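Local coordinates for pesticidal crystal protein Cry4Aa (Bacillus thuringiensis, PDB 2C9K), which binds midgut epithelial cells of mosquito larvae and promotes their colloid-osmotic lysis, its N-terminal helical bundle probably forming the membrane pore, at residues A[50-62]-A[131-145]. Residues are numbered along the deposited sequence; the frame is centred on the assembly and turned at random.
Sequences FITQTKNIIKKEI and DCDYYNILVLSSYAQ
In the helical bundle of the N-terminal domain, the part of three-domain Cry toxins linked to pore formation, Tyr134, Leu138 and Ser141 of 131-145 meet the C-terminal part of helix 46-58 and the turn after it. Helix segments 50-58 and 140-145 run roughly antiparallel, their axes 9.4 Å apart at an angle of 145°. Lys59, the first residue after helix 46-58, has positive phi and turns the chain back across the Tyr134 ring. Lys60 lies over one face of that ring: its chain is extended, and CD sits almost on the ring normal, 3.7 Å from the centroid, a CH-pi contact. Ile58 CB and Ile62 CG2 reach the ring edge, and outside the pair Leu207 of helix 183-208 also touches Tyr134. Farther along, Leu138 pushes its two methyls against Lys55, CD2 lying 3.6 Å from Lys55 CB; CD1 also meets Thr54 CG2. Thr54 has its methyl CG2 anti to the backbone N, turned to Leu138, with OG1 (chi1 -71°) on the other branch, hydrogen-bonded to Phe50 O. Ile51 crosses Leu138 at about a right angle, Ile51 CG2 3.9 Å from Leu138 CG, while its CD1 runs on to Val139 CG2. At the far end Phe50 CB packs on Ser141 OG, and Gln145 CG comes to the edge of the phenyl ring, 4.0 Å from CE1; Tyr6 and Trp47 add ring contacts to Phe50. Across the segments Tyr134 OH donates a hydrogen bond to Lys60 O at 2.7 Å, approaching from above the carbonyl plane, 61° out of it.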
ATOM      1  N   PHE A  50      13.079 -13.018  -6.085  1.00 33.42           N
ATOM      2  CA  PHE A  50      11.661 -12.693  -6.024  1.00 31.69           C
ATOM      3  C   PHE A  50      10.825 -13.967  -6.099  1.00 31.21           C
ATOM      4  O   PHE A  50       9.892 -14.149  -5.325  1.00 30.86           O
ATOM      5  CB  PHE A  50      11.259 -11.743  -7.165  1.00 30.77           C
ATOM      6  CG  PHE A  50      11.702 -10.310  -6.968  1.00 28.91           C
ATOM      7  CD1 PHE A  50      11.205  -9.306  -7.791  1.00 27.15           C
ATOM      8  CD2 PHE A  50      12.630  -9.971  -5.982  1.00 28.86           C
ATOM      9  CE1 PHE A  50      11.621  -7.986  -7.644  1.00 27.40           C
ATOM     10  CE2 PHE A  50      13.059  -8.654  -5.822  1.00 28.31           C
ATOM     11  CZ  PHE A  50      12.553  -7.658  -6.655  1.00 28.64           C
ATOM     12  N   ILE A  51      11.172 -14.854  -7.025  1.00 31.29           N
ATOM     13  CA  ILE A  51      10.434 -16.102  -7.197  1.00 30.15           C
ATOM     14  C   ILE A  51      10.672 -17.090  -6.054  1.00 30.13           C
ATOM     15  O   ILE A  51       9.733 -17.690  -5.532  1.00 30.14           O
ATOM     16  CB  ILE A  51      10.788 -16.788  -8.537  1.00 28.49           C
ATOM     17  CG1 ILE A  51      10.509 -15.839  -9.696  1.00 25.37           C
ATOM     18  CG2 ILE A  51       9.957 -18.046  -8.714  1.00 28.05           C
ATOM     19  CD1 ILE A  51      10.792 -16.448 -11.037  1.00 26.15           C
ATOM     20  N   THR A  52      11.925 -17.257  -5.667  0.50 29.60           N
ATOM     21  CA  THR A  52      12.242 -18.172  -4.589  0.50 30.33           C
ATOM     22  C   THR A  52      11.542 -17.758  -3.303  0.50 32.07           C
ATOM     23  O   THR A  52      10.963 -18.591  -2.610  0.50 31.92           O
ATOM     24  CB  THR A  52      13.751 -18.225  -4.354  0.50 29.27           C
ATOM     25  OG1 THR A  52      14.391 -18.685  -5.549  1.00 31.31           O
ATOM     26  CG2 THR A  52      14.085 -19.163  -3.211  1.00 25.73           C
ATOM     27  N   GLN A  53      11.581 -16.467  -2.994  1.00 34.89           N
ATOM     28  CA  GLN A  53      10.952 -15.978  -1.774  1.00 37.20           C
ATOM     29  C   GLN A  53       9.446 -16.222  -1.777  1.00 35.97           C
ATOM     30  O   GLN A  53       8.872 -16.612  -0.759  1.00 37.15           O
ATOM     31  CB  GLN A  53      11.235 -14.484  -1.560  1.00 39.52           C
ATOM     32  CG  GLN A  53      10.813 -13.997  -0.170  1.00 43.10           C
ATOM     33  CD  GLN A  53      11.143 -12.540   0.092  1.00 45.85           C
ATOM     34  OE1 GLN A  53      10.928 -12.037   1.194  1.00 48.06           O
ATOM     35  NE2 GLN A  53      11.660 -11.853  -0.920  1.00 48.35           N
ATOM     36  N   THR A  54       8.804 -15.993  -2.913  1.00 33.75           N
ATOM     37  CA  THR A  54       7.373 -16.221  -2.999  1.00 33.61           C
ATOM     38  C   THR A  54       7.081 -17.705  -2.798  1.00 34.62           C
ATOM     39  O   THR A  54       6.208 -18.079  -2.011  1.00 34.75           O
ATOM     40  CB  THR A  54       6.831 -15.773  -4.363  1.00 32.34           C
ATOM     41  OG1 THR A  54       6.857 -14.346  -4.426  1.00 31.63           O
ATOM     42  CG2 THR A  54       5.407 -16.266  -4.571  1.00 30.31           C
ATOM     43  N   LYS A  55       7.830 -18.540  -3.514  1.00 35.88           N
ATOM     44  CA  LYS A  55       7.695 -19.992  -3.453  1.00 36.13           C
ATOM     45  C   LYS A  55       7.980 -20.524  -2.049  1.00 36.26           C
ATOM     46  O   LYS A  55       7.470 -21.575  -1.661  1.00 36.08           O
ATOM     47  CB  LYS A  55       8.662 -20.634  -4.447  1.00 36.99           C
ATOM     48  CG  LYS A  55       8.624 -22.152  -4.502  1.00 39.35           C
ATOM     49  CD  LYS A  55       9.954 -22.692  -5.019  1.00 41.53           C
ATOM     50  CE  LYS A  55       9.778 -23.942  -5.867  1.00 45.16           C
ATOM     51  NZ  LYS A  55       9.134 -23.646  -7.192  1.00 46.21           N
ATOM     52  N   ASN A  56       8.801 -19.800  -1.292  1.00 35.63           N
ATOM     53  CA  ASN A  56       9.139 -20.216   0.060  1.00 35.60           C
ATOM     54  C   ASN A  56       7.990 -19.998   1.019  1.00 34.88           C
ATOM     55  O   ASN A  56       7.921 -20.639   2.059  1.00 35.39           O
ATOM     56  CB  ASN A  56      10.374 -19.472   0.568  1.00 38.76           C
ATOM     57  CG  ASN A  56      11.670 -20.029  -0.007  1.00 41.44           C
ATOM     58  OD1 ASN A  56      11.871 -21.244  -0.053  1.00 42.83           O
ATOM     59  ND2 ASN A  56      12.559 -19.139  -0.434  1.00 41.49           N
ATOM     60  N   ILE A  57       7.081 -19.095   0.677  1.00 34.70           N
ATOM     61  CA  ILE A  57       5.945 -18.835   1.546  1.00 34.77           C
ATOM     62  C   ILE A  57       4.762 -19.750   1.189  1.00 35.21           C
ATOM     63  O   ILE A  57       4.023 -20.204   2.065  1.00 34.04           O
ATOM     64  CB  ILE A  57       5.538 -17.333   1.487  1.00 34.31           C
ATOM     65  CG1 ILE A  57       4.399 -17.109   0.501  1.00 36.04           C
ATOM     66  CG2 ILE A  57       6.731 -16.491   1.093  1.00 34.10           C
ATOM     67  CD1 ILE A  57       3.040 -17.115   1.162  1.00 35.89           C
ATOM     68  N   ILE A  58       4.595 -20.035  -0.098  1.00 35.90           N
ATOM     69  CA  ILE A  58       3.512 -20.904  -0.546  1.00 37.20           C
ATOM     70  C   ILE A  58       3.920 -22.364  -0.380  1.00 38.72           C
ATOM     71  O   ILE A  58       3.080 -23.263  -0.369  1.00 38.26           O
ATOM     72  CB  ILE A  58       3.169 -20.642  -2.017  1.00 35.72           C
ATOM     73  CG1 ILE A  58       2.652 -19.213  -2.172  1.00 34.59           C
ATOM     74  CG2 ILE A  58       2.135 -21.635  -2.495  1.00 36.32           C
ATOM     75  CD1 ILE A  58       2.250 -18.861  -3.580  1.00 31.76           C
ATOM     76  N   LYS A  59       5.226 -22.573  -0.248  1.00 40.76           N
ATOM     77  CA  LYS A  59       5.822 -23.888  -0.070  1.00 41.46           C
ATOM     78  C   LYS A  59       5.305 -25.007  -0.976  1.00 42.65           C
ATOM     79  O   LYS A  59       5.113 -26.136  -0.532  1.00 43.83           O
ATOM     80  CB  LYS A  59       5.717 -24.307   1.398  1.00 41.47           C
ATOM     81  CG  LYS A  59       6.399 -23.327   2.353  1.00 43.57           C
ATOM     82  CD  LYS A  59       6.855 -23.996   3.654  1.00 45.55           C
ATOM     83  CE  LYS A  59       5.693 -24.611   4.440  1.00 47.24           C
ATOM     84  NZ  LYS A  59       6.144 -25.400   5.637  1.00 47.36           N
ATOM     85  N   LYS A  60       5.075 -24.687  -2.246  1.00 43.99           N
ATOM     86  CA  LYS A  60       4.634 -25.678  -3.227  1.00 45.70           C
ATOM     87  C   LYS A  60       5.828 -25.836  -4.161  1.00 47.81           C
ATOM     88  O   LYS A  60       6.731 -24.998  -4.145  1.00 47.51           O
ATOM     89  CB  LYS A  60       3.409 -25.184  -4.000  1.00 45.06           C
ATOM     90  CG  LYS A  60       2.885 -26.170  -5.030  1.00 43.85           C
ATOM     91  CD  LYS A  60       1.490 -25.783  -5.514  1.00 44.78           C
ATOM     92  CE  LYS A  60       0.889 -26.852  -6.421  1.00 43.65           C
ATOM     93  NZ  LYS A  60      -0.560 -26.605  -6.685  1.00 44.50           N
ATOM     94  N   GLU A  61       5.852 -26.876  -4.986  1.00 49.42           N
ATOM     95  CA  GLU A  61       7.023 -27.048  -5.832  1.00 51.44           C
ATOM     96  C   GLU A  61       6.894 -27.215  -7.339  1.00 51.10           C
ATOM     97  O   GLU A  61       5.869 -27.666  -7.862  1.00 50.32           O
ATOM     98  CB  GLU A  61       7.859 -28.201  -5.285  1.00 53.45           C
ATOM     99  CG  GLU A  61       8.129 -28.082  -3.804  1.00 58.70           C
ATOM    100  CD  GLU A  61       9.413 -28.763  -3.393  1.00 61.97           C
ATOM    101  OE1 GLU A  61      10.501 -28.222  -3.707  1.00 64.26           O
ATOM    102  OE2 GLU A  61       9.333 -29.842  -2.764  1.00 63.40           O
ATOM    103  N   ILE A  62       7.975 -26.820  -8.012  1.00 50.39           N
ATOM    104  CA  ILE A  62       8.139 -26.924  -9.458  1.00 50.24           C
ATOM    105  C   ILE A  62       9.639 -26.940  -9.734  1.00 49.10           C
ATOM    106  O   ILE A  62      10.434 -26.443  -8.933  1.00 48.08           O
ATOM    107  CB  ILE A  62       7.523 -25.737 -10.243  1.00 51.78           C
ATOM    108  CG1 ILE A  62       8.286 -24.444  -9.945  1.00 52.29           C
ATOM    109  CG2 ILE A  62       6.038 -25.620  -9.925  1.00 52.30           C
ATOM    110  CD1 ILE A  62       7.913 -23.308 -10.870  1.00 51.76           C
ATOM    111  N   ASP A 131      -0.838 -26.085 -12.456  1.00 61.41           N
ATOM    112  CA  ASP A 131       0.589 -25.994 -12.186  1.00 60.60           C
ATOM    113  C   ASP A 131       1.150 -24.779 -12.923  1.00 58.77           C
ATOM    114  O   ASP A 131       2.265 -24.330 -12.651  1.00 57.78           O
ATOM    115  CB  ASP A 131       1.295 -27.266 -12.649  1.00 63.08           C
ATOM    116  CG  ASP A 131       2.466 -27.634 -11.764  1.00 66.77           C
ATOM    117  OD1 ASP A 131       3.421 -26.827 -11.649  1.00 68.49           O
ATOM    118  OD2 ASP A 131       2.427 -28.735 -11.176  1.00 68.39           O
ATOM    119  N   CYS A 132       0.364 -24.255 -13.859  1.00 56.59           N
ATOM    120  CA  CYS A 132       0.768 -23.084 -14.624  1.00 54.74           C
ATOM    121  C   CYS A 132       0.313 -21.849 -13.857  1.00 53.52           C
ATOM    122  O   CYS A 132       0.964 -20.804 -13.899  1.00 54.34           O
ATOM    123  CB  CYS A 132       0.137 -23.096 -16.020  1.00 53.96           C
ATOM    124  SG  CYS A 132       0.514 -21.609 -17.006  1.00 53.61           S
ATOM    125  N   ASP A 133      -0.811 -21.978 -13.157  1.00 51.12           N
ATOM    126  CA  ASP A 133      -1.342 -20.877 -12.366  1.00 48.93           C
ATOM    127  C   ASP A 133      -0.397 -20.601 -11.209  1.00 46.63           C
ATOM    128  O   ASP A 133      -0.176 -19.454 -10.836  1.00 46.40           O
ATOM    129  CB  ASP A 133      -2.729 -21.225 -11.823  1.00 50.06           C
ATOM    130  CG  ASP A 133      -3.822 -21.008 -12.847  1.00 52.81           C
ATOM    131  OD1 ASP A 133      -4.144 -19.836 -13.140  1.00 53.41           O
ATOM    132  OD2 ASP A 133      -4.357 -22.010 -13.367  1.00 54.71           O
ATOM    133  N   TYR A 134       0.163 -21.666 -10.649  1.00 44.20           N
ATOM    134  CA  TYR A 134       1.086 -21.546  -9.531  1.00 41.01           C
ATOM    135  C   TYR A 134       2.388 -20.904  -9.982  1.00 39.34           C
ATOM    136  O   TYR A 134       2.984 -20.124  -9.243  1.00 39.11           O
ATOM    137  CB  TYR A 134       1.363 -22.922  -8.921  1.00 41.26           C
ATOM    138  CG  TYR A 134       2.419 -22.903  -7.840  1.00 41.68           C
ATOM    139  CD1 TYR A 134       2.261 -22.119  -6.694  1.00 42.06           C
ATOM    140  CD2 TYR A 134       3.584 -23.653  -7.967  1.00 39.01           C
ATOM    141  CE1 TYR A 134       3.245 -22.085  -5.708  1.00 39.24           C
ATOM    142  CE2 TYR A 134       4.566 -23.624  -6.989  1.00 37.87           C
ATOM    143  CZ  TYR A 134       4.392 -22.841  -5.866  1.00 37.92           C
ATOM    144  OH  TYR A 134       5.365 -22.819  -4.895  1.00 37.35           O
ATOM    145  N   TYR A 135       2.826 -21.237 -11.193  1.00 37.88           N
ATOM    146  CA  TYR A 135       4.058 -20.680 -11.746  1.00 36.22           C
ATOM    147  C   TYR A 135       3.927 -19.179 -12.009  1.00 35.31           C
ATOM    148  O   TYR A 135       4.884 -18.426 -11.834  1.00 34.12           O
ATOM    149  CB  TYR A 135       4.442 -21.388 -13.056  1.00 35.01           C
ATOM    150  CG  TYR A 135       5.386 -20.574 -13.926  1.00 34.52           C
ATOM    151  CD1 TYR A 135       6.759 -20.563 -13.694  1.00 33.35           C
ATOM    152  CD2 TYR A 135       4.889 -19.764 -14.951  1.00 34.33           C
ATOM    153  CE1 TYR A 135       7.612 -19.764 -14.463  1.00 32.70           C
ATOM    154  CE2 TYR A 135       5.726 -18.967 -15.716  1.00 32.79           C
ATOM    155  CZ  TYR A 135       7.084 -18.969 -15.470  1.00 33.06           C
ATOM    156  OH  TYR A 135       7.904 -18.175 -16.242  1.00 31.31           O
ATOM    157  N   ASN A 136       2.746 -18.745 -12.437  1.00 35.26           N
ATOM    158  CA  ASN A 136       2.547 -17.336 -12.728  1.00 35.94           C
ATOM    159  C   ASN A 136       2.325 -16.469 -11.508  1.00 34.97           C
ATOM    160  O   ASN A 136       2.638 -15.285 -11.535  1.00 35.97           O
ATOM    161  CB  ASN A 136       1.411 -17.153 -13.722  1.00 37.97           C
ATOM    162  CG  ASN A 136       1.877 -17.316 -15.149  1.00 40.45           C
ATOM    163  OD1 ASN A 136       2.657 -16.505 -15.657  1.00 40.03           O
ATOM    164  ND2 ASN A 136       1.418 -18.376 -15.804  1.00 41.94           N
ATOM    165  N   ILE A 137       1.787 -17.035 -10.438  1.00 33.46           N
ATOM    166  CA  ILE A 137       1.611 -16.235  -9.242  1.00 33.30           C
ATOM    167  C   ILE A 137       2.986 -16.175  -8.578  1.00 34.15           C
ATOM    168  O   ILE A 137       3.302 -15.243  -7.839  1.00 35.48           O
ATOM    169  CB  ILE A 137       0.622 -16.862  -8.244  1.00 31.80           C
ATOM    170  CG1 ILE A 137       1.280 -18.023  -7.524  1.00 31.48           C
ATOM    171  CG2 ILE A 137      -0.619 -17.331  -8.954  1.00 29.43           C
ATOM    172  CD1 ILE A 137       0.669 -18.275  -6.198  1.00 36.22           C
ATOM    173  N   LEU A 138       3.795 -17.189  -8.862  1.00 33.72           N
ATOM    174  CA  LEU A 138       5.136 -17.308  -8.309  1.00 32.79           C
ATOM    175  C   LEU A 138       6.091 -16.364  -9.041  1.00 33.49           C
ATOM    176  O   LEU A 138       7.182 -16.073  -8.562  1.00 35.58           O
ATOM    177  CB  LEU A 138       5.615 -18.760  -8.445  1.00 30.94           C
ATOM    178  CG  LEU A 138       6.521 -19.307  -7.340  1.00 31.92           C
ATOM    179  CD1 LEU A 138       5.790 -19.200  -6.008  1.00 31.22           C
ATOM    180  CD2 LEU A 138       6.903 -20.755  -7.626  1.00 29.76           C
ATOM    181  N   VAL A 139       5.670 -15.881 -10.202  1.00 33.00           N
ATOM    182  CA  VAL A 139       6.483 -14.978 -11.006  1.00 32.34           C
ATOM    183  C   VAL A 139       5.839 -13.584 -11.046  1.00 32.89           C
ATOM    184  O   VAL A 139       6.414 -12.636 -11.591  1.00 33.68           O
ATOM    185  CB  VAL A 139       6.631 -15.529 -12.449  1.00 32.37           C
ATOM    186  CG1 VAL A 139       7.435 -14.590 -13.294  1.00 34.93           C
ATOM    187  CG2 VAL A 139       7.314 -16.877 -12.422  1.00 33.49           C
ATOM    188  N   LEU A 140       4.650 -13.465 -10.452  1.00 31.22           N
ATOM    189  CA  LEU A 140       3.912 -12.207 -10.426  1.00 26.83           C
ATOM    190  C   LEU A 140       4.732 -11.007  -9.978  1.00 25.58           C
ATOM    191  O   LEU A 140       4.664  -9.951 -10.597  1.00 24.59           O
ATOM    192  CB  LEU A 140       2.674 -12.326  -9.530  1.00 26.22           C
ATOM    193  CG  LEU A 140       1.827 -11.048  -9.415  1.00 26.19           C
ATOM    194  CD1 LEU A 140       1.277 -10.668 -10.782  1.00 25.62           C
ATOM    195  CD2 LEU A 140       0.692 -11.257  -8.436  1.00 25.03           C
ATOM    196  N   SER A 141       5.509 -11.150  -8.911  1.00 25.55           N
ATOM    197  CA  SER A 141       6.291 -10.012  -8.448  1.00 27.21           C
ATOM    198  C   SER A 141       7.291  -9.536  -9.507  1.00 28.13           C
ATOM    199  O   SER A 141       7.510  -8.337  -9.660  1.00 30.02           O
ATOM    200  CB  SER A 141       6.999 -10.333  -7.120  1.00 26.63           C
ATOM    201  OG  SER A 141       8.093 -11.208  -7.285  1.00 31.20           O
ATOM    202  N   SER A 142       7.895 -10.462 -10.243  1.00 29.47           N
ATOM    203  CA  SER A 142       8.837 -10.091 -11.300  1.00 29.53           C
ATOM    204  C   SER A 142       8.022  -9.502 -12.457  1.00 30.39           C
ATOM    205  O   SER A 142       8.438  -8.553 -13.129  1.00 30.93           O
ATOM    206  CB  SER A 142       9.603 -11.326 -11.777  1.00 29.34           C
ATOM    207  OG  SER A 142      10.255 -11.961 -10.689  1.00 31.62           O
ATOM    208  N   TYR A 143       6.851 -10.081 -12.687  1.00 29.52           N
ATOM    209  CA  TYR A 143       5.968  -9.609 -13.731  1.00 29.02           C
ATOM    210  C   TYR A 143       5.731  -8.122 -13.517  1.00 29.64           C
ATOM    211  O   TYR A 143       5.833  -7.322 -14.449  1.00 31.30           O
ATOM    212  CB  TYR A 143       4.632 -10.340 -13.652  1.00 29.92           C
ATOM    213  CG  TYR A 143       3.623  -9.878 -14.677  1.00 31.41           C
ATOM    214  CD1 TYR A 143       3.626 -10.395 -15.970  1.00 32.22           C
ATOM    215  CD2 TYR A 143       2.679  -8.907 -14.363  1.00 31.64           C
ATOM    216  CE1 TYR A 143       2.714  -9.965 -16.920  1.00 32.78           C
ATOM    217  CE2 TYR A 143       1.765  -8.462 -15.312  1.00 33.67           C
ATOM    218  CZ  TYR A 143       1.786  -9.000 -16.589  1.00 33.41           C
ATOM    219  OH  TYR A 143       0.868  -8.579 -17.530  1.00 33.85           O
ATOM    220  N   ALA A 144       5.413  -7.763 -12.278  1.00 29.49           N
ATOM    221  CA  ALA A 144       5.128  -6.381 -11.915  1.00 28.77           C
ATOM    222  C   ALA A 144       6.246  -5.425 -12.291  1.00 28.65           C
ATOM    223  O   ALA A 144       5.997  -4.437 -12.975  1.00 30.61           O
ATOM    224  CB  ALA A 144       4.819  -6.277 -10.420  1.00 27.81           C
ATOM    225  N   GLN A 145       7.468  -5.701 -11.851  0.50 27.86           N
ATOM    226  CA  GLN A 145       8.580  -4.824 -12.189  0.50 28.33           C
ATOM    227  C   GLN A 145       8.668  -4.624 -13.699  0.50 28.34           C
ATOM    228  O   GLN A 145       8.885  -3.509 -14.173  0.50 27.44           O
ATOM    229  CB  GLN A 145       9.892  -5.396 -11.660  0.50 29.07           C
ATOM    230  CG  GLN A 145      10.043  -5.309 -10.151  1.00 31.58           C
ATOM    231  CD  GLN A 145       9.929  -3.884  -9.638  1.00 32.13           C
ATOM    232  OE1 GLN A 145      10.388  -2.947 -10.285  1.00 33.46           O
ATOM    233  NE2 GLN A 145       9.327  -3.718  -8.464  1.00 31.56           N
TER